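PDB 2B0V: NUDIX hydrolase from Nitrosomonas europaea, which probably hydrolyses phosphate linkages of nucleoside di- and triphosphates and of thiamine diphosphate, using magnesium, as a monomeric Nudix hydrolase of the NudJ subfamily. Local coordinates for residues Pro7-Ala12 / Leu85-Ser90; Val11-Glu16 / Gln50-Glu55; Leu22-Ile27 / Asn36-His41; Tyr73-Ala78 / Thr126-Gln131. All coordinates share one frame; numbering follows the deposited sequence.

Contact 1: Pro7-Ala12 / Leu85-Ser90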
loop_
_atom_site.group_PDB
_atom_site.type_symbol
_atom_site.label_atom_id
_atom_site.label_comp_id
_atom_site.label_asym_id
_atom_site.label_seq_id
_atom_site.Cartn_x
_atom_site.Cartn_y
_atom_site.Cartn_z
ATOM N N PRO A 7 -18.202 0.478 -3.933
ATOM C CA PRO A 7 -17.029 0.106 -3.137
ATOM C C PRO A 7 -16.040 1.272 -3.171
ATOM O O PRO A 7 -16.042 2.025 -4.139
ATOM C CB PRO A 7 -16.438 -1.079 -3.917
ATOM C CG PRO A 7 -16.949 -0.892 -5.331
ATOM C CD PRO A 7 -18.348 -0.393 -5.116
ATOM N N ASN A 8 -15.219 1.426 -2.139
ATOM C CA ASN A 8 -14.155 2.440 -2.160
ATOM C C ASN A 8 -12.904 1.890 -2.818
ATOM O O ASN A 8 -12.389 0.862 -2.395
ATOM C CB ASN A 8 -13.846 2.918 -0.767
ATOM C CG ASN A 8 -15.013 3.665 -0.159
ATOM O OD1 ASN A 8 -15.130 4.874 -0.333
ATOM N ND2 ASN A 8 -15.925 2.936 0.468
ATOM N N VAL A 9 -12.378 2.599 -3.803
ATOM C CA VAL A 9 -11.183 2.115 -4.509
ATOM C C VAL A 9 -9.944 2.627 -3.800
ATOM O O VAL A 9 -9.810 3.838 -3.513
ATOM C CB VAL A 9 -11.201 2.551 -5.979
ATOM C CG1 VAL A 9 -9.884 2.139 -6.672
ATOM C CG2 VAL A 9 -12.431 1.914 -6.677
ATOM N N THR A 10 -9.068 1.693 -3.472
ATOM C CA THR A 10 -7.867 2.042 -2.717
ATOM C C THR A 10 -6.688 1.442 -3.476
ATOM O O THR A 10 -6.842 0.565 -4.357
ATOM C CB THR A 10 -7.848 1.458 -1.276
ATOM O OG1 THR A 10 -7.962 0.032 -1.353
ATOM C CG2 THR A 10 -9.042 2.028 -0.455
ATOM N N VAL A 11 -5.500 1.854 -3.063
ATOM C CA VAL A 11 -4.262 1.337 -3.667
ATOM C C VAL A 11 -3.270 1.008 -2.546
ATOM O O VAL A 11 -3.360 1.570 -1.451
ATOM C CB VAL A 11 -3.616 2.367 -4.606
ATOM C CG1 VAL A 11 -4.513 2.612 -5.803
ATOM C CG2 VAL A 11 -3.314 3.680 -3.825
ATOM N N ALA A 12 -2.345 0.097 -2.823
ATOM C CA ALA A 12 -1.335 -0.265 -1.848
ATOM C C ALA A 12 -0.099 -0.740 -2.573
ATOM O O ALA A 12 -0.196 -1.254 -3.681
ATOM C CB ALA A 12 -1.870 -1.369 -0.944
ATOM N N LEU A 85 -12.064 -1.973 -2.717
ATOM C CA LEU A 85 -11.413 -2.640 -3.821
ATOM C C LEU A 85 -9.965 -2.123 -3.851
ATOM O O LEU A 85 -9.710 -0.979 -4.271
ATOM C CB LEU A 85 -12.162 -2.301 -5.126
ATOM C CG LEU A 85 -11.762 -3.098 -6.345
ATOM C CD1 LEU A 85 -12.012 -4.615 -6.201
ATOM C CD2 LEU A 85 -12.560 -2.537 -7.544
ATOM N N ARG A 86 -9.032 -2.974 -3.394
ATOM C CA ARG A 86 -7.658 -2.561 -3.195
ATOM C C ARG A 86 -6.802 -3.063 -4.328
ATOM O O ARG A 86 -6.595 -4.277 -4.462
ATOM C CB ARG A 86 -7.089 -3.140 -1.890
ATOM C CG ARG A 86 -5.569 -2.871 -1.714
ATOM C CD ARG A 86 -5.001 -3.671 -0.481
ATOM N NE ARG A 86 -4.754 -2.768 0.649
ATOM C CZ ARG A 86 -3.750 -2.842 1.521
ATOM N NH1 ARG A 86 -2.829 -3.782 1.459
ATOM N NH2 ARG A 86 -3.651 -1.907 2.458
ATOM N N PHE A 87 -6.305 -2.137 -5.154
ATOM C CA PHE A 87 -5.348 -2.509 -6.223
ATOM C C PHE A 87 -3.965 -2.457 -5.647
ATOM O O PHE A 87 -3.559 -1.392 -5.212
ATOM C CB PHE A 87 -5.409 -1.483 -7.337
ATOM C CG PHE A 87 -6.677 -1.574 -8.170
ATOM C CD1 PHE A 87 -6.643 -2.155 -9.453
ATOM C CD2 PHE A 87 -7.899 -1.081 -7.656
ATOM C CE1 PHE A 87 -7.831 -2.256 -10.225
ATOM C CE2 PHE A 87 -9.103 -1.173 -8.418
ATOM C CZ PHE A 87 -9.066 -1.761 -9.696
ATOM N N THR A 88 -3.242 -3.589 -5.707
ATOM C CA THR A 88 -1.931 -3.673 -5.024
ATOM C C THR A 88 -0.884 -3.824 -6.111
ATOM O O THR A 88 -1.047 -4.633 -7.030
ATOM C CB THR A 88 -1.910 -4.893 -4.105
ATOM O OG1 THR A 88 -3.028 -4.807 -3.210
ATOM C CG2 THR A 88 -0.640 -4.895 -3.317
ATOM N N PHE A 89 0.181 -3.034 -5.990
ATOM C CA PHE A 89 1.272 -3.052 -6.974
ATOM C C PHE A 89 2.582 -3.350 -6.296
ATOM O O PHE A 89 2.769 -2.974 -5.122
ATOM C CB PHE A 89 1.392 -1.674 -7.643
ATOM C CG PHE A 89 0.153 -1.293 -8.372
ATOM C CD1 PHE A 89 0.016 -1.610 -9.714
ATOM C CD2 PHE A 89 -0.878 -0.606 -7.703
ATOM C CE1 PHE A 89 -1.159 -1.258 -10.395
ATOM C CE2 PHE A 89 -2.023 -0.250 -8.360
ATOM C CZ PHE A 89 -2.171 -0.574 -9.702
ATOM N N SER A 90 3.529 -3.937 -7.034
ATOM C CA SER A 90 4.909 -4.027 -6.548
ATOM C C SER A 90 5.791 -3.126 -7.418
ATOM O O SER A 90 5.511 -2.900 -8.620
ATOM C CB SER A 90 5.397 -5.489 -6.600
ATOM O OG SER A 90 6.743 -5.576 -6.197
HETATM O O HOH W 1 -6.660 -0.558 1.287
#
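Thr10 and Arg86 are paired on one face of the sheet, their side chains crossing obliquely, where strands 8-12 and 85-90 run parallel and in register. The backbone bonds alternate between the two strands: Thr10 N gives to Leu85 O (2.9 Å) while Thr10 O takes the N-H of Phe87, and Ala12 repeats this between Phe87 O and Phe89 N. From CB outward, the Arg86 side chain first passes Thr10: CB lies 3.3 Å from Thr10 OG1. CG, anti to the backbone N (chi1 173°), is still 3.8 Å from that OG1, and CD has moved on to Ala12 CB at 3.9 Å. A bend at chi3 follows, and the guanidinium lies flat over the alanine methyl, with Ala12 CB over the centre of one face and 3.4 Å from CZ. Arg86 NE gives its hydrogen to water 1 (3.0 Å), which lies in the guanidinium plane and is also bonded to Thr10 OG1 at 3.0 Å. NH1 and NH2 go to Gln37 OE1 and Asn36 OD1. On the opposite face Val9 CG1 meets Phe87 CE2 at 3.8 Å, and Ile48 of helix 48-60 touches Val11 and Phe87. With neutral oxygens gripping all three of its nitrogens, the guanidinium is fixed in rotation, and its positive charge is probably eased by two amides and a water.

Contact 2: Val11-Glu16 / Gln50-Glu55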
loop_
_atom_site.group_PDB
_atom_site.type_symbol
_atom_site.label_atom_id
_atom_site.label_comp_id
_atom_site.label_asym_id
_atom_site.label_seq_id
_atom_site.Cartn_x
_atom_site.Cartn_y
_atom_site.Cartn_z
ATOM N N VAL A 11 -5.500 1.854 -3.063
ATOM C CA VAL A 11 -4.262 1.337 -3.667
ATOM C C VAL A 11 -3.270 1.008 -2.546
ATOM O O VAL A 11 -3.360 1.570 -1.451
ATOM C CB VAL A 11 -3.616 2.367 -4.606
ATOM C CG1 VAL A 11 -4.513 2.612 -5.803
ATOM C CG2 VAL A 11 -3.314 3.680 -3.825
ATOM N N ALA A 12 -2.345 0.097 -2.823
ATOM C CA ALA A 12 -1.335 -0.265 -1.848
ATOM C C ALA A 12 -0.099 -0.740 -2.573
ATOM O O ALA A 12 -0.196 -1.254 -3.681
ATOM C CB ALA A 12 -1.870 -1.369 -0.944
ATOM N N ALA A 13 1.073 -0.544 -1.968
ATOM C CA ALA A 13 2.343 -0.899 -2.583
ATOM C C ALA A 13 3.080 -1.916 -1.766
ATOM O O ALA A 13 3.285 -1.704 -0.551
ATOM C CB ALA A 13 3.231 0.379 -2.717
ATOM N N VAL A 14 3.499 -2.999 -2.438
ATOM C CA VAL A 14 4.407 -3.981 -1.890
ATOM C C VAL A 14 5.794 -3.621 -2.378
ATOM O O VAL A 14 6.084 -3.721 -3.581
ATOM C CB VAL A 14 4.021 -5.442 -2.281
ATOM C CG1 VAL A 14 5.076 -6.436 -1.768
ATOM C CG2 VAL A 14 2.635 -5.802 -1.702
ATOM N N ILE A 15 6.629 -3.151 -1.448
ATOM C CA ILE A 15 7.983 -2.688 -1.786
ATOM C C ILE A 15 8.967 -3.565 -1.021
ATOM O O ILE A 15 9.088 -3.436 0.188
ATOM C CB ILE A 15 8.169 -1.206 -1.379
ATOM C CG1 ILE A 15 7.183 -0.314 -2.159
ATOM C CG2 ILE A 15 9.629 -0.755 -1.681
ATOM C CD1 ILE A 15 6.846 0.998 -1.426
ATOM N N GLU A 16 9.654 -4.452 -1.738
ATOM C CA GLU A 16 10.543 -5.490 -1.154
ATOM C C GLU A 16 11.941 -5.252 -1.667
ATOM O O GLU A 16 12.146 -5.109 -2.871
ATOM C CB GLU A 16 10.082 -6.893 -1.596
ATOM C CG GLU A 16 10.855 -8.073 -0.975
ATOM C CD GLU A 16 11.837 -8.685 -1.964
ATOM O OE1 GLU A 16 11.417 -8.956 -3.123
ATOM O OE2 GLU A 16 13.035 -8.869 -1.586
ATOM N N GLN A 50 -0.864 5.907 -10.711
ATOM C CA GLN A 50 -0.333 7.156 -10.141
ATOM C C GLN A 50 -0.791 7.379 -8.697
ATOM O O GLN A 50 -0.005 7.905 -7.887
ATOM C CB GLN A 50 -0.618 8.359 -11.039
ATOM C CG GLN A 50 0.168 8.287 -12.384
ATOM C CD GLN A 50 1.674 8.338 -12.165
ATOM O OE1 GLN A 50 2.359 7.315 -12.086
ATOM N NE2 GLN A 50 2.198 9.542 -12.025
ATOM N N ALA A 51 -1.994 6.928 -8.346
ATOM C CA ALA A 51 -2.474 7.003 -6.942
ATOM C C ALA A 51 -1.536 6.205 -6.071
ATOM O O ALA A 51 -1.213 6.606 -4.942
ATOM C CB ALA A 51 -3.849 6.393 -6.838
ATOM N N CYS A 52 -1.127 5.042 -6.578
ATOM C CA CYS A 52 -0.219 4.179 -5.827
ATOM C C CYS A 52 1.114 4.906 -5.568
ATOM O O CYS A 52 1.602 4.912 -4.449
ATOM C CB CYS A 52 -0.015 2.851 -6.553
ATOM S SG CYS A 52 1.021 1.696 -5.561
ATOM N N SER A 53 1.678 5.523 -6.609
ATOM C CA SER A 53 2.940 6.221 -6.434
ATOM C C SER A 53 2.772 7.399 -5.485
ATOM O O SER A 53 3.685 7.673 -4.686
ATOM C CB SER A 53 3.463 6.702 -7.774
ATOM O OG SER A 53 3.730 5.578 -8.593
ATOM N N ARG A 54 1.648 8.096 -5.582
ATOM C CA ARG A 54 1.375 9.260 -4.724
ATOM C C ARG A 54 1.346 8.797 -3.272
ATOM O O ARG A 54 1.952 9.427 -2.410
ATOM C CB ARG A 54 0.046 9.888 -5.076
ATOM C CG ARG A 54 -0.365 10.984 -4.094
ATOM C CD ARG A 54 -1.682 11.656 -4.470
ATOM N NE ARG A 54 -2.787 10.703 -4.636
ATOM C CZ ARG A 54 -3.384 10.064 -3.632
ATOM N NH1 ARG A 54 -2.981 10.252 -2.375
ATOM N NH2 ARG A 54 -4.386 9.228 -3.883
ATOM N N GLU A 55 0.650 7.686 -2.999
ATOM C CA GLU A 55 0.573 7.203 -1.632
ATOM C C GLU A 55 1.935 6.799 -1.072
ATOM O O GLU A 55 2.227 7.109 0.092
ATOM C CB GLU A 55 -0.433 6.070 -1.531
ATOM C CG GLU A 55 -1.940 6.520 -1.576
ATOM C CD GLU A 55 -2.377 7.461 -0.453
ATOM O OE1 GLU A 55 -1.643 7.663 0.546
ATOM O OE2 GLU A 55 -3.488 8.021 -0.575
#
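Val11 and Cys52 bring their CA atoms within 5.4 Å where strand 11-14 crosses helix 50-55, the two axes approaching to 7.5 Å at a signed angle of -66°. Val11 does most of the touching, with its two methyls parted over the helix. CG2 lies 3.7 Å from Cys52 CA and also rests on Glu55 CG, at 3.9 Å. CG1 meets the methyl of Ala51, 4.0 Å from its CB. Further along the strand, at Ala12 and Ala13, it is Cys52 of the helix that reaches across: its SG, anti to the backbone N (chi1 -176°), comes to 3.8 Å from Ala13 CB and 3.7 Å from Ala12 O. The helix belongs to the Nudix box, residues 40-61, the loop-helix-loop motif of this family, whose glutamates bind the divalent metal in relatives; its inner side is thus seated on the sheet by small apolar groups. Glu55 is apolar at its base and polar at its tip: CG lies on Val11, and OE2 takes a weak, bent hydrogen bond from Arg54 NH1 (2.9 Å, 144° at the hydrogen) that forms part of a salt bridge. Arg54 is also paired with Glu46 and Glu58 of the box and gives a hydrogen bond to His41 O. Glu55 OE1 is weakly bonded to an ethanediol, probably from the crystallisation liquor, and Phe64 and Phe89 pack against Cys52.

Contact 3: Leu22-Ile27 / Asn36-His41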
loop_
_atom_site.group_PDB
_atom_site.type_symbol
_atom_site.label_atom_id
_atom_site.label_comp_id
_atom_site.label_asym_id
_atom_site.label_seq_id
_atom_site.Cartn_x
_atom_site.Cartn_y
_atom_site.Cartn_z
ATOM N N LEU A 22 8.992 -2.296 2.888
ATOM C CA LEU A 22 8.730 -0.960 3.397
ATOM C C LEU A 22 7.253 -0.830 3.793
ATOM O O LEU A 22 6.356 -0.850 2.916
ATOM C CB LEU A 22 9.051 0.110 2.322
ATOM C CG LEU A 22 8.994 1.571 2.776
ATOM C CD1 LEU A 22 9.930 1.884 3.958
ATOM C CD2 LEU A 22 9.287 2.469 1.535
ATOM N N LEU A 23 7.016 -0.652 5.102
ATOM C CA LEU A 23 5.679 -0.568 5.664
ATOM C C LEU A 23 5.572 0.670 6.483
ATOM O O LEU A 23 6.595 1.284 6.848
ATOM C CB LEU A 23 5.384 -1.782 6.558
ATOM C CG LEU A 23 5.414 -3.172 5.889
ATOM C CD1 LEU A 23 5.217 -4.323 6.938
ATOM C CD2 LEU A 23 4.401 -3.291 4.695
ATOM N N VAL A 24 4.351 1.011 6.846
ATOM C CA VAL A 24 4.161 2.153 7.727
ATOM C C VAL A 24 3.509 1.713 9.022
ATOM O O VAL A 24 2.673 0.811 9.014
ATOM C CB VAL A 24 3.331 3.296 7.073
ATOM C CG1 VAL A 24 4.080 3.906 5.880
ATOM C CG2 VAL A 24 1.944 2.810 6.680
ATOM N N GLU A 25 3.919 2.333 10.136
ATOM C CA GLU A 25 3.134 2.290 11.366
ATOM C C GLU A 25 2.301 3.560 11.382
ATOM O O GLU A 25 2.816 4.663 11.193
ATOM C CB GLU A 25 4.047 2.191 12.594
ATOM C CG GLU A 25 4.824 0.883 12.548
ATOM C CD GLU A 25 5.782 0.681 13.712
ATOM O OE1 GLU A 25 6.270 1.686 14.287
ATOM O OE2 GLU A 25 6.009 -0.500 14.047
ATOM N N GLU A 26 0.995 3.390 11.550
ATOM C CA GLU A 26 0.050 4.491 11.371
ATOM C C GLU A 26 -1.049 4.414 12.428
ATOM O O GLU A 26 -1.298 3.358 13.015
ATOM C CB GLU A 26 -0.571 4.438 9.965
ATOM C CG GLU A 26 -1.427 3.169 9.738
ATOM C CD GLU A 26 -1.819 3.004 8.278
ATOM O OE1 GLU A 26 -1.187 3.677 7.410
ATOM O OE2 GLU A 26 -2.742 2.196 8.022
ATOM N N ILE A 27 -1.660 5.560 12.692
ATOM C CA ILE A 27 -2.778 5.613 13.632
ATOM C C ILE A 27 -3.979 6.082 12.809
ATOM O O ILE A 27 -4.141 7.291 12.594
ATOM C CB ILE A 27 -2.481 6.570 14.788
ATOM C CG1 ILE A 27 -1.201 6.125 15.510
ATOM C CG2 ILE A 27 -3.662 6.631 15.734
ATOM C CD1 ILE A 27 -0.751 7.062 16.636
ATOM N N ASN A 36 0.856 -1.363 8.136
ATOM C CA ASN A 36 0.172 -1.441 6.843
ATOM C C ASN A 36 1.171 -1.210 5.711
ATOM O O ASN A 36 2.252 -0.656 5.922
ATOM C CB ASN A 36 -0.938 -0.366 6.780
ATOM C CG ASN A 36 -2.002 -0.619 5.689
ATOM O OD1 ASN A 36 -2.028 -1.644 5.026
ATOM N ND2 ASN A 36 -2.924 0.340 5.558
ATOM N N GLN A 37 0.845 -1.639 4.497
ATOM C CA GLN A 37 1.574 -1.112 3.333
ATOM C C GLN A 37 1.306 0.400 3.206
ATOM O O GLN A 37 0.263 0.869 3.684
ATOM C CB GLN A 37 1.064 -1.778 2.051
ATOM C CG GLN A 37 1.619 -3.152 1.764
ATOM C CD GLN A 37 0.887 -4.224 2.601
ATOM O OE1 GLN A 37 -0.299 -4.069 2.967
ATOM N NE2 GLN A 37 1.575 -5.329 2.840
ATOM N N PRO A 38 2.198 1.143 2.519
ATOM C CA PRO A 38 1.843 2.481 2.057
ATOM C C PRO A 38 0.590 2.335 1.187
ATOM O O PRO A 38 0.570 1.500 0.275
ATOM C CB PRO A 38 3.039 2.856 1.156
ATOM C CG PRO A 38 4.158 2.139 1.762
ATOM C CD PRO A 38 3.536 0.749 2.058
ATOM N N ALA A 39 -0.480 3.057 1.503
ATOM C CA ALA A 39 -1.794 2.732 0.893
ATOM C C ALA A 39 -2.705 3.894 1.109
ATOM O O ALA A 39 -2.435 4.718 1.951
ATOM C CB ALA A 39 -2.442 1.494 1.565
ATOM N N GLY A 40 -3.774 3.966 0.344
ATOM C CA GLY A 40 -4.791 4.997 0.568
ATOM C C GLY A 40 -5.856 4.996 -0.501
ATOM O O GLY A 40 -5.842 4.161 -1.404
ATOM N N HIS A 41 -6.770 5.953 -0.398
ATOM C CA HIS A 41 -7.896 6.004 -1.306
ATOM C C HIS A 41 -7.540 6.657 -2.634
ATOM O O HIS A 41 -6.825 7.661 -2.659
ATOM C CB HIS A 41 -8.995 6.830 -0.668
ATOM C CG HIS A 41 -9.765 6.093 0.376
ATOM N ND1 HIS A 41 -9.178 5.595 1.519
ATOM C CD2 HIS A 41 -11.077 5.775 0.453
ATOM C CE1 HIS A 41 -10.097 5.004 2.261
ATOM N NE2 HIS A 41 -11.257 5.098 1.636
#
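Asn36 holds CG anti to its backbone N (chi1 -162°), and Glu26 holds CG between its own N and carbonyl carbon (chi1 64°); from these starts the amide and the carboxylate meet. Asn36 ND2 gives a hydrogen to Glu26 OE2 at 3.1 Å, on the syn side but somewhat out of the carboxylate plane, and the two flat groups stand 83° apart. OE2 has a stronger partner in Arg125, with which it forms a salt bridge, while Asn36 OD1 accepts from Arg86. An alanine in place of Glu26 would probably leave Arg125 and Asn36 ND2 without their shared carboxylate, and the amide less firmly set. Behind this polar end the backbones pair antiparallel, with Val24 N bonded to Asn36 O (2.8 Å) and Asn36 N to Val24 O (3.0 Å). Leu23 CD2 packs on Gln37 CA at 3.8 Å, and Pro38 CD sits 3.4 Å from Leu22 O. Strand 20-26 pairs here with the short strand 34-36 and also with 8-17 and 106-113; Thr60 of helix 48-60 touches Leu22, Val24 and Pro38, while the Gln37 amide, which accepts from Arg86 through OE1, gives a hydrogen bond from NE2 to Val129 O of helix 128-137.

Contact 4: Tyr73-Ala78 / Thr126-Gln131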
loop_
_atom_site.group_PDB
_atom_site.type_symbol
_atom_site.label_atom_id
_atom_site.label_comp_id
_atom_site.label_asym_id
_atom_site.label_seq_id
_atom_site.Cartn_x
_atom_site.Cartn_y
_atom_site.Cartn_z
ATOM N N TYR A 73 -8.054 -6.809 -4.440
ATOM C CA TYR A 73 -8.741 -7.451 -3.295
ATOM C C TYR A 73 -10.032 -6.758 -3.015
ATOM O O TYR A 73 -10.055 -5.539 -2.868
ATOM C CB TYR A 73 -7.835 -7.412 -2.011
ATOM C CG TYR A 73 -6.483 -8.061 -2.272
ATOM C CD1 TYR A 73 -6.300 -9.444 -2.055
ATOM C CD2 TYR A 73 -5.420 -7.325 -2.805
ATOM C CE1 TYR A 73 -5.069 -10.057 -2.326
ATOM C CE2 TYR A 73 -4.197 -7.949 -3.107
ATOM C CZ TYR A 73 -4.050 -9.322 -2.875
ATOM O OH TYR A 73 -2.862 -9.935 -3.174
ATOM N N HIS A 74 -11.110 -7.534 -2.973
ATOM C CA HIS A 74 -12.438 -6.973 -2.825
ATOM C C HIS A 74 -12.964 -7.501 -1.501
ATOM O O HIS A 74 -13.231 -8.683 -1.366
ATOM C CB HIS A 74 -13.278 -7.452 -4.039
ATOM C CG HIS A 74 -14.718 -7.033 -4.005
ATOM N ND1 HIS A 74 -15.641 -7.518 -4.903
ATOM C CD2 HIS A 74 -15.395 -6.218 -3.165
ATOM C CE1 HIS A 74 -16.824 -6.992 -4.646
ATOM N NE2 HIS A 74 -16.713 -6.226 -3.572
ATOM N N TRP A 75 -13.077 -6.631 -0.510
ATOM C CA TRP A 75 -13.574 -7.106 0.789
ATOM C C TRP A 75 -14.340 -6.061 1.552
ATOM O O TRP A 75 -14.300 -4.888 1.207
ATOM C CB TRP A 75 -12.418 -7.645 1.605
ATOM C CG TRP A 75 -11.748 -6.639 2.390
ATOM C CD1 TRP A 75 -11.837 -6.452 3.755
ATOM C CD2 TRP A 75 -10.883 -5.639 1.900
ATOM N NE1 TRP A 75 -11.072 -5.389 4.127
ATOM C CE2 TRP A 75 -10.472 -4.862 3.017
ATOM C CE3 TRP A 75 -10.414 -5.311 0.625
ATOM C CZ2 TRP A 75 -9.604 -3.788 2.898
ATOM C CZ3 TRP A 75 -9.533 -4.240 0.498
ATOM C CH2 TRP A 75 -9.143 -3.482 1.627
ATOM N N THR A 76 -15.054 -6.496 2.587
ATOM C CA THR A 76 -15.772 -5.579 3.459
ATOM C C THR A 76 -15.189 -5.652 4.859
ATOM O O THR A 76 -15.008 -6.731 5.406
ATOM C CB THR A 76 -17.269 -5.904 3.496
ATOM O OG1 THR A 76 -17.758 -5.866 2.149
ATOM C CG2 THR A 76 -18.018 -4.872 4.353
ATOM N N CYS A 77 -14.841 -4.488 5.382
ATOM C CA CYS A 77 -14.342 -4.365 6.723
ATOM C C CYS A 77 -15.564 -4.384 7.636
ATOM O O CYS A 77 -16.383 -3.467 7.584
ATOM C CB CYS A 77 -13.579 -3.050 6.844
ATOM S SG CYS A 77 -13.133 -2.684 8.541
ATOM N N ALA A 78 -15.720 -5.451 8.421
ATOM C CA ALA A 78 -16.923 -5.615 9.254
ATOM C C ALA A 78 -17.089 -4.505 10.311
ATOM O O ALA A 78 -18.216 -4.096 10.629
ATOM C CB ALA A 78 -16.930 -6.995 9.912
ATOM N N THR A 126 -5.334 -4.517 8.422
ATOM C CA THR A 126 -6.385 -5.433 7.904
ATOM C C THR A 126 -5.719 -6.762 7.576
ATOM O O THR A 126 -4.495 -6.830 7.532
ATOM C CB THR A 126 -7.011 -4.914 6.573
ATOM O OG1 THR A 126 -6.045 -5.022 5.524
ATOM C CG2 THR A 126 -7.529 -3.438 6.679
ATOM N N PRO A 127 -6.524 -7.817 7.336
ATOM C CA PRO A 127 -5.967 -9.081 6.882
ATOM C C PRO A 127 -5.214 -8.991 5.547
ATOM O O PRO A 127 -4.414 -9.899 5.219
ATOM C CB PRO A 127 -7.212 -9.981 6.758
ATOM C CG PRO A 127 -8.180 -9.392 7.706
ATOM C CD PRO A 127 -7.991 -7.917 7.491
ATOM N N LEU A 128 -5.422 -7.904 4.796
ATOM C CA LEU A 128 -4.760 -7.740 3.502
ATOM C C LEU A 128 -3.278 -7.427 3.591
ATOM O O LEU A 128 -2.525 -7.626 2.613
ATOM C CB LEU A 128 -5.463 -6.674 2.657
ATOM C CG LEU A 128 -6.960 -6.817 2.392
ATOM C CD1 LEU A 128 -7.251 -5.847 1.271
ATOM C CD2 LEU A 128 -7.381 -8.265 2.044
ATOM N N VAL A 129 -2.859 -6.936 4.763
ATOM C CA VAL A 129 -1.445 -6.595 4.941
ATOM C C VAL A 129 -0.642 -7.856 4.723
ATOM O O VAL A 129 0.348 -7.872 3.959
ATOM C CB VAL A 129 -1.166 -6.005 6.336
ATOM C CG1 VAL A 129 0.298 -5.707 6.480
ATOM C CG2 VAL A 129 -1.951 -4.708 6.491
HETATM N N MSE A 130 -1.060 -8.937 5.389
HETATM C CA MSE A 130 -0.352 -10.188 5.224
HETATM C C MSE A 130 -0.648 -10.825 3.863
HETATM O O MSE A 130 0.261 -11.336 3.186
HETATM C CB MSE A 130 -0.726 -11.146 6.382
HETATM C CG MSE A 130 0.126 -12.375 6.486
HETATM SE SE MSE A 130 1.867 -11.870 7.270
HETATM C CE MSE A 130 2.792 -12.060 5.615
ATOM N N GLN A 131 -1.910 -10.785 3.443
ATOM C CA GLN A 131 -2.289 -11.492 2.201
ATOM C C GLN A 131 -1.540 -10.926 0.995
ATOM O O GLN A 131 -1.065 -11.690 0.122
ATOM C CB GLN A 131 -3.800 -11.437 1.943
ATOM C CG GLN A 131 -4.243 -12.379 0.793
ATOM C CD GLN A 131 -3.870 -13.830 1.084
ATOM O OE1 GLN A 131 -3.168 -14.488 0.312
ATOM N NE2 GLN A 131 -4.261 -14.292 2.233
#
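Thr126 OG1 takes the N-H of Leu128 at 3.0 Å, a bent capping bond (139° at the hydrogen) in the turn leading into helix 128-137, and the methyl of the same threonine comes obliquely to the indole of Trp75, its CG2 4.3 Å from CZ2. Leu128 itself reaches tip to tip toward the indole. Its CG stands 3.8 Å above the ring plane, offset toward the rim, and CD1 lies over the face of the six-membered ring; Leu128 has two conformers, and the exact closeness of that methyl is doubtful. Trp75 CG lies between the backbone N and carbonyl carbon (chi1 88°), a start from which the indole can meet Leu128 with its face. Tyr73, on the same side of strand 73-77, packs CB against the Leu128 methyls. Further out Tyr73 CE1 touches Gln131 CG at 4.0 Å, the two side chains crossing at about a right angle. An alanine at Trp75 would probably open a gap beside Leu128 and leave the Thr126 methyl without the indole it touches. No hydrogen bond joins segments 73-78 and 126-131; the one from Tyr73 OH goes to Asp135, further along the helix, so this junction rests on carbon surfaces and shape.

Contacts 1, 2 and 3 are buried, whereas contact 4 lies toward the surface. Contacts 1 and 2 share Val11 and Ala12 of strand 8-17: contact 1 joins that strand to 82-96 edge to edge with backbone bonds, and contact 2 lays the Nudix-box helix on its face with apolar groups. Contact 3 also pairs backbones, but only over one bridge, and adds a side-chain hydrogen bond from an amide to a carboxylate. The Gln37 amide ties it to contacts 1 and 4. Contact 4 packs helix 128-137 on strand 62-77, which neighbours the 82-96 strand of contact 1. Contacts 2 and 4 do not touch.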